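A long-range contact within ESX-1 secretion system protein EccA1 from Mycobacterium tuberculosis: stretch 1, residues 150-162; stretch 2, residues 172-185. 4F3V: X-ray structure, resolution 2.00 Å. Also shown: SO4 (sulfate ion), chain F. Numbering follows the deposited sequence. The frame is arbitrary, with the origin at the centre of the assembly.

Stretch 1 150-162: RWTDVIDQVKSAG
Stretch 2 (172-185) AAGVAHGVAAANLA

A helix that starts at Trp-151 packs against one that enters the second stretch from earlier in the chain, and the two run in nearly opposite directions: the angle between their N-to-C directions is 152°, and the axes approach to 8.9 Å. The register follows from the CA atoms, with Trp-151 CA 4.8 Å from Ala-180 CA, Ile-155 CA 5.5 Å from His-177 CA and Val-158 CA 5.5 Å from Ala-173 CA. Backbone angles stay near -60/-45 through most of both helices. At Val-158 phi/psi shifts to -108/-5, and a type I turn from Val-158 to Ala-161 follows, closed by Ala-161 N to Val-158 O at 2.9 Å. No direct hydrogen bond joins the stretches; the contact rests on apolar packing that buries 636 Å², both sides summed.

The second helix presents mostly small residues. Ala-173, Ala-176 and Ala-180 all point toward the first stretch, and their single methyl groups let larger side chains settle close to the backbone. Trp-151 is the clearest case. With chi1 at -55° (m) and chi2 at 115°, its indole reaches across the second helix, so that Trp-151 CE3 comes to 3.6 Å from Ala-180 CA while Trp-151 CZ3 meets Val-179 CG1 at 3.9 Å. One face of the indole receives Asn-183: Asn-183 CB stands 3.4 Å from the centroid of the five-membered ring of Trp-151, 14° off the normal, a CH-pi contact. Asn-183 takes chi1 -82° (m) and chi2 -76°, and Asn-183 ND2 donates to Val-179 O at 2.9 Å, a bond that gives one amide N-H of this buried side chain a partner on the backbone one turn earlier.

Further along the first helix, Val-154 (chi1 167°, t) sets CG1 3.9 Å from Ala-180 CB and 4.0 Å from Ala-176 CB. The CA-to-CB bond of Ile-155 points sideways to the second stretch, but chi1 -69° (m) and chi2 169° (t) bring the end of the side chain nearer. Ile-155 CG1 lies 3.6 Å from Ala-180 CB, and Ile-155 CD1 reaches Leu-184 CD1 at 3.8 Å. The CA-to-CB bond of Leu-184, also m,t (-66°, 163°), is likewise sideways to the first stretch, and its end comes nearer; Leu-184 CG packs 3.9 Å from Trp-151 CB. With two chi angles each, these aliphatic chains fill space that their CA-to-CB bonds do not face.

At the other end, the CA-to-CB bond of Val-158 (chi1 -60°, m) points toward the second stretch, with Val-158 CB 4.0 Å from Ala-173 CB and Val-158 CG2 3.8 Å from His-177 CB. Ala-161 CB meets Ala-173 CB more tightly, at 3.4 Å, an approach suited to two methyl side chains. His-177, with chi1 -160° (t) and chi2 152°, brings its imidazole beside Ile-155 and Lys-159: His-177 NE2 is 3.7 Å from Ile-155 CG2, and His-177 CE1 is 4.2 Å from Lys-159 CA. A water bridges the stretches here, its oxygen 2.7 Å from His-177 ND1 and donating to Val-158 O at 2.7 Å.

Away from the interface, the N-cap residue Arg-150 (m,t,p) forms a salt bridge through NE to Asp-153 OD2 at 2.7 Å, and Arg-150 NH1 donates to sulfate O2 at 2.8 Å.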

ATOM      1  N   ARG A 150     -10.927  -9.268   4.568  1.00 16.80           N
ATOM      2  CA  ARG A 150     -12.324  -8.962   4.361  1.00 16.68           C
ATOM      3  C   ARG A 150     -12.629  -8.956   2.858  1.00 17.20           C
ATOM      4  O   ARG A 150     -12.809  -7.900   2.244  1.00 15.88           O
ATOM      5  CB  ARG A 150     -12.654  -7.638   5.041  1.00 16.64           C
ATOM      6  CG  ARG A 150     -12.709  -7.798   6.553  1.00 17.39           C
ATOM      7  CD  ARG A 150     -12.968  -6.472   7.256  1.00 17.97           C
ATOM      8  NE  ARG A 150     -14.303  -5.932   6.991  1.00 18.30           N
ATOM      9  CZ  ARG A 150     -14.911  -5.012   7.750  1.00 19.14           C
ATOM     10  NH1 ARG A 150     -14.320  -4.511   8.834  1.00 19.10           N
ATOM     11  NH2 ARG A 150     -16.127  -4.607   7.431  1.00 19.34           N
ATOM     12  N   TRP A 151     -12.634 -10.156   2.276  1.00 17.08           N
ATOM     13  CA  TRP A 151     -12.612 -10.279   0.822  1.00 17.82           C
ATOM     14  C   TRP A 151     -13.848  -9.772   0.146  1.00 17.90           C
ATOM     15  O   TRP A 151     -13.745  -9.207  -0.924  1.00 18.67           O
ATOM     16  CB  TRP A 151     -12.326 -11.716   0.406  1.00 17.76           C
ATOM     17  CG  TRP A 151     -11.051 -12.209   1.044  1.00 17.95           C
ATOM     18  CD1 TRP A 151     -10.911 -13.221   1.973  1.00 18.34           C
ATOM     19  CD2 TRP A 151      -9.697 -11.664   0.865  1.00 18.11           C
ATOM     20  NE1 TRP A 151      -9.591 -13.359   2.350  1.00 18.71           N
ATOM     21  CE2 TRP A 151      -8.815 -12.457   1.717  1.00 18.65           C
ATOM     22  CE3 TRP A 151      -9.147 -10.679   0.066  1.00 17.94           C
ATOM     23  CZ2 TRP A 151      -7.444 -12.224   1.784  1.00 18.83           C
ATOM     24  CZ3 TRP A 151      -7.781 -10.437   0.151  1.00 18.29           C
ATOM     25  CH2 TRP A 151      -6.935 -11.213   0.978  1.00 18.52           C
ATOM     26  N   THR A 152     -15.014  -9.958   0.745  1.00 17.93           N
ATOM     27  CA  THR A 152     -16.235  -9.427   0.149  1.00 19.04           C
ATOM     28  C   THR A 152     -16.241  -7.872   0.172  1.00 18.64           C
ATOM     29  O   THR A 152     -16.732  -7.255  -0.754  1.00 18.31           O
ATOM     30  CB  THR A 152     -17.481  -9.987   0.847  1.00 19.76           C
ATOM     31  OG1 THR A 152     -17.326  -9.827   2.267  1.00 20.92           O
ATOM     32  CG2 THR A 152     -17.628 -11.485   0.547  1.00 19.91           C
ATOM     33  N   ASP A 153     -15.635  -7.256   1.193  1.00 18.67           N
ATOM     34  CA  ASP A 153     -15.547  -5.778   1.250  1.00 18.79           C
ATOM     35  C   ASP A 153     -14.534  -5.279   0.191  1.00 18.21           C
ATOM     36  O   ASP A 153     -14.752  -4.235  -0.449  1.00 17.78           O
ATOM     37  CB  ASP A 153     -15.153  -5.311   2.647  1.00 19.08           C
ATOM     38  CG  ASP A 153     -16.225  -5.599   3.692  1.00 21.24           C
ATOM     39  OD1 ASP A 153     -17.406  -5.343   3.396  1.00 22.68           O
ATOM     40  OD2 ASP A 153     -15.888  -6.050   4.818  1.00 21.26           O
ATOM     41  N   VAL A 154     -13.459  -6.042  -0.027  1.00 17.54           N
ATOM     42  CA  VAL A 154     -12.531  -5.742  -1.104  1.00 17.14           C
ATOM     43  C   VAL A 154     -13.286  -5.676  -2.427  1.00 17.94           C
ATOM     44  O   VAL A 154     -13.209  -4.686  -3.140  1.00 17.11           O
ATOM     45  CB  VAL A 154     -11.382  -6.770  -1.195  1.00 17.87           C
ATOM     46  CG1 VAL A 154     -10.628  -6.607  -2.520  1.00 17.71           C
ATOM     47  CG2 VAL A 154     -10.430  -6.620   0.004  1.00 16.68           C
ATOM     48  N   ILE A 155     -14.044  -6.715  -2.732  1.00 18.96           N
ATOM     49  CA  ILE A 155     -14.781  -6.770  -3.992  1.00 20.49           C
ATOM     50  C   ILE A 155     -15.751  -5.570  -4.110  1.00 21.61           C
ATOM     51  O   ILE A 155     -15.793  -4.904  -5.140  1.00 20.76           O
ATOM     52  CB  ILE A 155     -15.507  -8.118  -4.164  1.00 21.13           C
ATOM     53  CG1 ILE A 155     -14.458  -9.240  -4.369  1.00 21.64           C
ATOM     54  CG2 ILE A 155     -16.550  -8.040  -5.290  1.00 21.88           C
ATOM     55  CD1 ILE A 155     -14.979 -10.661  -4.308  1.00 21.04           C
ATOM     56  N   ASP A 156     -16.477  -5.257  -3.039  1.00 23.61           N
ATOM     57  CA  ASP A 156     -17.343  -4.073  -3.059  1.00 25.57           C
ATOM     58  C   ASP A 156     -16.608  -2.791  -3.489  1.00 24.00           C
ATOM     59  O   ASP A 156     -17.167  -1.968  -4.225  1.00 23.87           O
ATOM     60  CB  ASP A 156     -17.981  -3.799  -1.679  1.00 28.86           C
ATOM     61  CG  ASP A 156     -19.445  -4.131  -1.645  1.00 34.45           C
ATOM     62  OD1 ASP A 156     -19.813  -5.283  -1.996  1.00 36.88           O
ATOM     63  OD2 ASP A 156     -20.226  -3.232  -1.259  1.00 41.94           O
ATOM     64  N   GLN A 157     -15.388  -2.610  -2.988  1.00 21.05           N
ATOM     65  CA  GLN A 157     -14.589  -1.428  -3.330  1.00 20.78           C
ATOM     66  C   GLN A 157     -14.047  -1.391  -4.768  1.00 21.45           C
ATOM     67  O   GLN A 157     -13.927  -0.326  -5.361  1.00 21.45           O
ATOM     68  CB  GLN A 157     -13.420  -1.298  -2.355  1.00 19.76           C
ATOM     69  CG  GLN A 157     -13.866  -0.980  -0.941  1.00 19.70           C
ATOM     70  CD  GLN A 157     -14.564   0.382  -0.857  1.00 20.11           C
ATOM     71  OE1 GLN A 157     -14.127   1.326  -1.470  1.00 20.99           O
ATOM     72  NE2 GLN A 157     -15.625   0.476  -0.098  1.00 19.89           N
ATOM     73  N   VAL A 158     -13.727  -2.543  -5.337  1.00 21.83           N
ATOM     74  CA  VAL A 158     -13.036  -2.561  -6.631  1.00 22.25           C
ATOM     75  C   VAL A 158     -13.912  -3.003  -7.795  1.00 24.53           C
ATOM     76  O   VAL A 158     -13.472  -2.928  -8.951  1.00 25.12           O
ATOM     77  CB  VAL A 158     -11.789  -3.455  -6.594  1.00 21.27           C
ATOM     78  CG1 VAL A 158     -10.808  -2.948  -5.541  1.00 20.25           C
ATOM     79  CG2 VAL A 158     -12.164  -4.926  -6.373  1.00 20.79           C
ATOM     80  N   LYS A 159     -15.150  -3.423  -7.515  1.00 25.92           N
ATOM     81  CA  LYS A 159     -16.008  -3.994  -8.563  1.00 28.33           C
ATOM     82  C   LYS A 159     -16.317  -2.989  -9.662  1.00 30.72           C
ATOM     83  O   LYS A 159     -16.615  -3.376 -10.777  1.00 31.12           O
ATOM     84  CB  LYS A 159     -17.302  -4.574  -7.992  1.00 29.45           C
ATOM     85  CG  LYS A 159     -18.216  -3.577  -7.272  1.00 30.19           C
ATOM     86  CD  LYS A 159     -19.473  -4.278  -6.727  1.00 30.62           C
ATOM     87  CE  LYS A 159     -20.301  -3.390  -5.792  1.00 30.67           C
ATOM     88  NZ  LYS A 159     -21.418  -4.197  -5.200  1.00 29.97           N
ATOM     89  N   SER A 160     -16.237  -1.705  -9.327  1.00 32.61           N
ATOM     90  CA  SER A 160     -16.439  -0.587 -10.249  1.00 36.44           C
ATOM     91  C   SER A 160     -15.198  -0.143 -11.043  1.00 37.91           C
ATOM     92  O   SER A 160     -15.236   0.906 -11.692  1.00 41.59           O
ATOM     93  CB  SER A 160     -16.851   0.643  -9.405  1.00 38.40           C
ATOM     94  OG  SER A 160     -15.811   0.988  -8.473  1.00 38.67           O
ATOM     95  N   ALA A 161     -14.097  -0.884 -10.962  1.00 35.92           N
ATOM     96  CA  ALA A 161     -12.805  -0.387 -11.427  1.00 36.19           C
ATOM     97  C   ALA A 161     -12.746  -0.190 -12.945  1.00 38.15           C
ATOM     98  O   ALA A 161     -11.911   0.557 -13.440  1.00 37.11           O
ATOM     99  CB  ALA A 161     -11.694  -1.313 -10.962  1.00 33.92           C
ATOM    100  N   GLY A 162     -13.639  -0.841 -13.680  1.00 42.27           N
ATOM    101  CA  GLY A 162     -13.747  -0.625 -15.134  1.00 46.06           C
ATOM    102  C   GLY A 162     -13.976   0.833 -15.501  1.00 48.69           C
ATOM    103  O   GLY A 162     -13.630   1.254 -16.592  1.00 51.43           O
ATOM    104  N   ALA A 172      -4.498  -2.636 -10.983  1.00 21.50           N
ATOM    105  CA  ALA A 172      -4.267  -3.092  -9.606  1.00 20.64           C
ATOM    106  C   ALA A 172      -5.575  -3.582  -8.951  1.00 19.87           C
ATOM    107  O   ALA A 172      -5.593  -4.582  -8.214  1.00 19.01           O
ATOM    108  CB  ALA A 172      -3.630  -1.990  -8.761  1.00 20.58           C
ATOM    109  N   ALA A 173      -6.661  -2.865  -9.218  1.00 20.25           N
ATOM    110  CA  ALA A 173      -7.955  -3.212  -8.686  1.00 19.85           C
ATOM    111  C   ALA A 173      -8.412  -4.590  -9.171  1.00 19.82           C
ATOM    112  O   ALA A 173      -9.029  -5.339  -8.404  1.00 20.11           O
ATOM    113  CB  ALA A 173      -8.975  -2.157  -9.073  1.00 20.96           C
ATOM    114  N   GLY A 174      -8.129  -4.899 -10.433  1.00 19.84           N
ATOM    115  CA  GLY A 174      -8.371  -6.220 -11.001  1.00 19.88           C
ATOM    116  C   GLY A 174      -7.584  -7.308 -10.281  1.00 18.89           C
ATOM    117  O   GLY A 174      -8.113  -8.382 -10.019  1.00 19.28           O
ATOM    118  N   VAL A 175      -6.334  -7.014  -9.927  1.00 18.35           N
ATOM    119  CA  VAL A 175      -5.567  -7.917  -9.074  1.00 17.64           C
ATOM    120  C   VAL A 175      -6.257  -8.131  -7.720  1.00 17.25           C
ATOM    121  O   VAL A 175      -6.419  -9.276  -7.263  1.00 16.95           O
ATOM    122  CB  VAL A 175      -4.128  -7.422  -8.861  1.00 17.78           C
ATOM    123  CG1 VAL A 175      -3.379  -8.408  -7.947  1.00 17.36           C
ATOM    124  CG2 VAL A 175      -3.408  -7.282 -10.207  1.00 18.02           C
ATOM    125  N   ALA A 176      -6.692  -7.041  -7.075  1.00 17.76           N
ATOM    126  CA  ALA A 176      -7.403  -7.172  -5.778  1.00 17.86           C
ATOM    127  C   ALA A 176      -8.675  -7.995  -5.901  1.00 17.92           C
ATOM    128  O   ALA A 176      -8.981  -8.825  -5.026  1.00 18.42           O
ATOM    129  CB  ALA A 176      -7.694  -5.805  -5.152  1.00 17.68           C
ATOM    130  N   HIS A 177      -9.398  -7.799  -7.001  1.00 18.72           N
ATOM    131  CA  HIS A 177     -10.640  -8.509  -7.248  1.00 19.14           C
ATOM    132  C   HIS A 177     -10.326 -10.008  -7.406  1.00 19.39           C
ATOM    133  O   HIS A 177     -11.002 -10.876  -6.822  1.00 19.41           O
ATOM    134  CB  HIS A 177     -11.331  -7.934  -8.494  1.00 19.87           C
ATOM    135  CG  HIS A 177     -12.820  -8.242  -8.572  1.00 21.38           C
ATOM    136  ND1 HIS A 177     -13.706  -7.439  -9.204  1.00 22.87           N
ATOM    137  CD2 HIS A 177     -13.555  -9.313  -8.077  1.00 21.83           C
ATOM    138  CE1 HIS A 177     -14.932  -7.974  -9.104  1.00 23.12           C
ATOM    139  NE2 HIS A 177     -14.832  -9.119  -8.415  1.00 22.83           N
ATOM    140  N   GLY A 178      -9.262 -10.320  -8.156  1.00 19.30           N
ATOM    141  CA  GLY A 178      -8.826 -11.727  -8.367  1.00 18.96           C
ATOM    142  C   GLY A 178      -8.325 -12.422  -7.125  1.00 18.84           C
ATOM    143  O   GLY A 178      -8.666 -13.580  -6.884  1.00 19.52           O
ATOM    144  N   VAL A 179      -7.531 -11.703  -6.317  1.00 18.64           N
ATOM    145  CA  VAL A 179      -7.073 -12.209  -5.036  1.00 18.10           C
ATOM    146  C   VAL A 179      -8.242 -12.508  -4.091  1.00 19.07           C
ATOM    147  O   VAL A 179      -8.280 -13.573  -3.452  1.00 19.54           O
ATOM    148  CB  VAL A 179      -6.044 -11.258  -4.414  1.00 17.87           C
ATOM    149  CG1 VAL A 179      -5.770 -11.615  -2.961  1.00 18.09           C
ATOM    150  CG2 VAL A 179      -4.748 -11.288  -5.266  1.00 18.08           C
ATOM    151  N   ALA A 180      -9.162 -11.549  -3.971  1.00 19.06           N
ATOM    152  CA  ALA A 180     -10.367 -11.720  -3.159  1.00 19.83           C
ATOM    153  C   ALA A 180     -11.166 -12.956  -3.632  1.00 20.23           C
ATOM    154  O   ALA A 180     -11.586 -13.788  -2.821  1.00 21.20           O
ATOM    155  CB  ALA A 180     -11.233 -10.442  -3.194  1.00 18.60           C
ATOM    156  N   ALA A 181     -11.357 -13.093  -4.947  1.00 20.56           N
ATOM    157  CA  ALA A 181     -12.045 -14.285  -5.507  1.00 20.59           C
ATOM    158  C   ALA A 181     -11.370 -15.598  -5.134  1.00 21.05           C
ATOM    159  O   ALA A 181     -12.024 -16.535  -4.688  1.00 21.66           O
ATOM    160  CB  ALA A 181     -12.155 -14.192  -7.014  1.00 20.67           C
ATOM    161  N   ALA A 182     -10.054 -15.650  -5.280  1.00 20.64           N
ATOM    162  CA  ALA A 182      -9.277 -16.839  -4.907  1.00 20.89           C
ATOM    163  C   ALA A 182      -9.451 -17.210  -3.434  1.00 21.70           C
ATOM    164  O   ALA A 182      -9.666 -18.383  -3.109  1.00 22.77           O
ATOM    165  CB  ALA A 182      -7.816 -16.623  -5.243  1.00 19.92           C
ATOM    166  N   ASN A 183      -9.412 -16.211  -2.561  1.00 21.45           N
ATOM    167  CA  ASN A 183      -9.561 -16.442  -1.138  1.00 22.24           C
ATOM    168  C   ASN A 183     -10.977 -16.880  -0.734  1.00 23.15           C
ATOM    169  O   ASN A 183     -11.180 -17.373   0.371  1.00 23.93           O
ATOM    170  CB  ASN A 183      -9.117 -15.200  -0.360  1.00 22.04           C
ATOM    171  CG  ASN A 183      -7.607 -15.125  -0.180  1.00 21.92           C
ATOM    172  OD1 ASN A 183      -7.055 -15.831   0.647  1.00 23.30           O
ATOM    173  ND2 ASN A 183      -6.947 -14.268  -0.938  1.00 20.71           N
ATOM    174  N   LEU A 184     -11.943 -16.647  -1.622  1.00 23.07           N
ATOM    175  CA  LEU A 184     -13.311 -17.107  -1.457  1.00 23.98           C
ATOM    176  C   LEU A 184     -13.579 -18.421  -2.236  1.00 25.46           C
ATOM    177  O   LEU A 184     -14.733 -18.840  -2.386  1.00 26.73           O
ATOM    178  CB  LEU A 184     -14.289 -16.014  -1.908  1.00 23.18           C
ATOM    179  CG  LEU A 184     -14.317 -14.724  -1.068  1.00 22.53           C
ATOM    180  CD1 LEU A 184     -14.995 -13.576  -1.817  1.00 21.37           C
ATOM    181  CD2 LEU A 184     -14.969 -14.975   0.295  1.00 23.53           C
ATOM    182  N   ALA A 185     -12.515 -19.063  -2.710  1.00 25.48           N
ATOM    183  CA  ALA A 185     -12.607 -20.329  -3.436  1.00 26.53           C
ATOM    184  C   ALA A 185     -13.346 -20.224  -4.778  1.00 27.08           C
ATOM    185  O   ALA A 185     -13.839 -21.227  -5.304  1.00 28.59           O
ATOM    186  CB  ALA A 185     -13.240 -21.411  -2.551  1.00 28.41           C
TER
HETATM  187  S   SO4 F1004     -16.847  -2.402  10.046  1.00 63.44           S
HETATM  188  O1  SO4 F1004     -18.058  -3.230   9.802  1.00 64.43           O
HETATM  189  O2  SO4 F1004     -15.854  -3.226  10.762  1.00 51.80           O
HETATM  190  O3  SO4 F1004     -16.338  -1.881   8.736  1.00 62.04           O
HETATM  191  O4  SO4 F1004     -17.183  -1.253  10.911  1.00 66.57           O
HETATM  192  O   HOH W   1     -12.723  -5.172 -10.327  1.00 26.70           O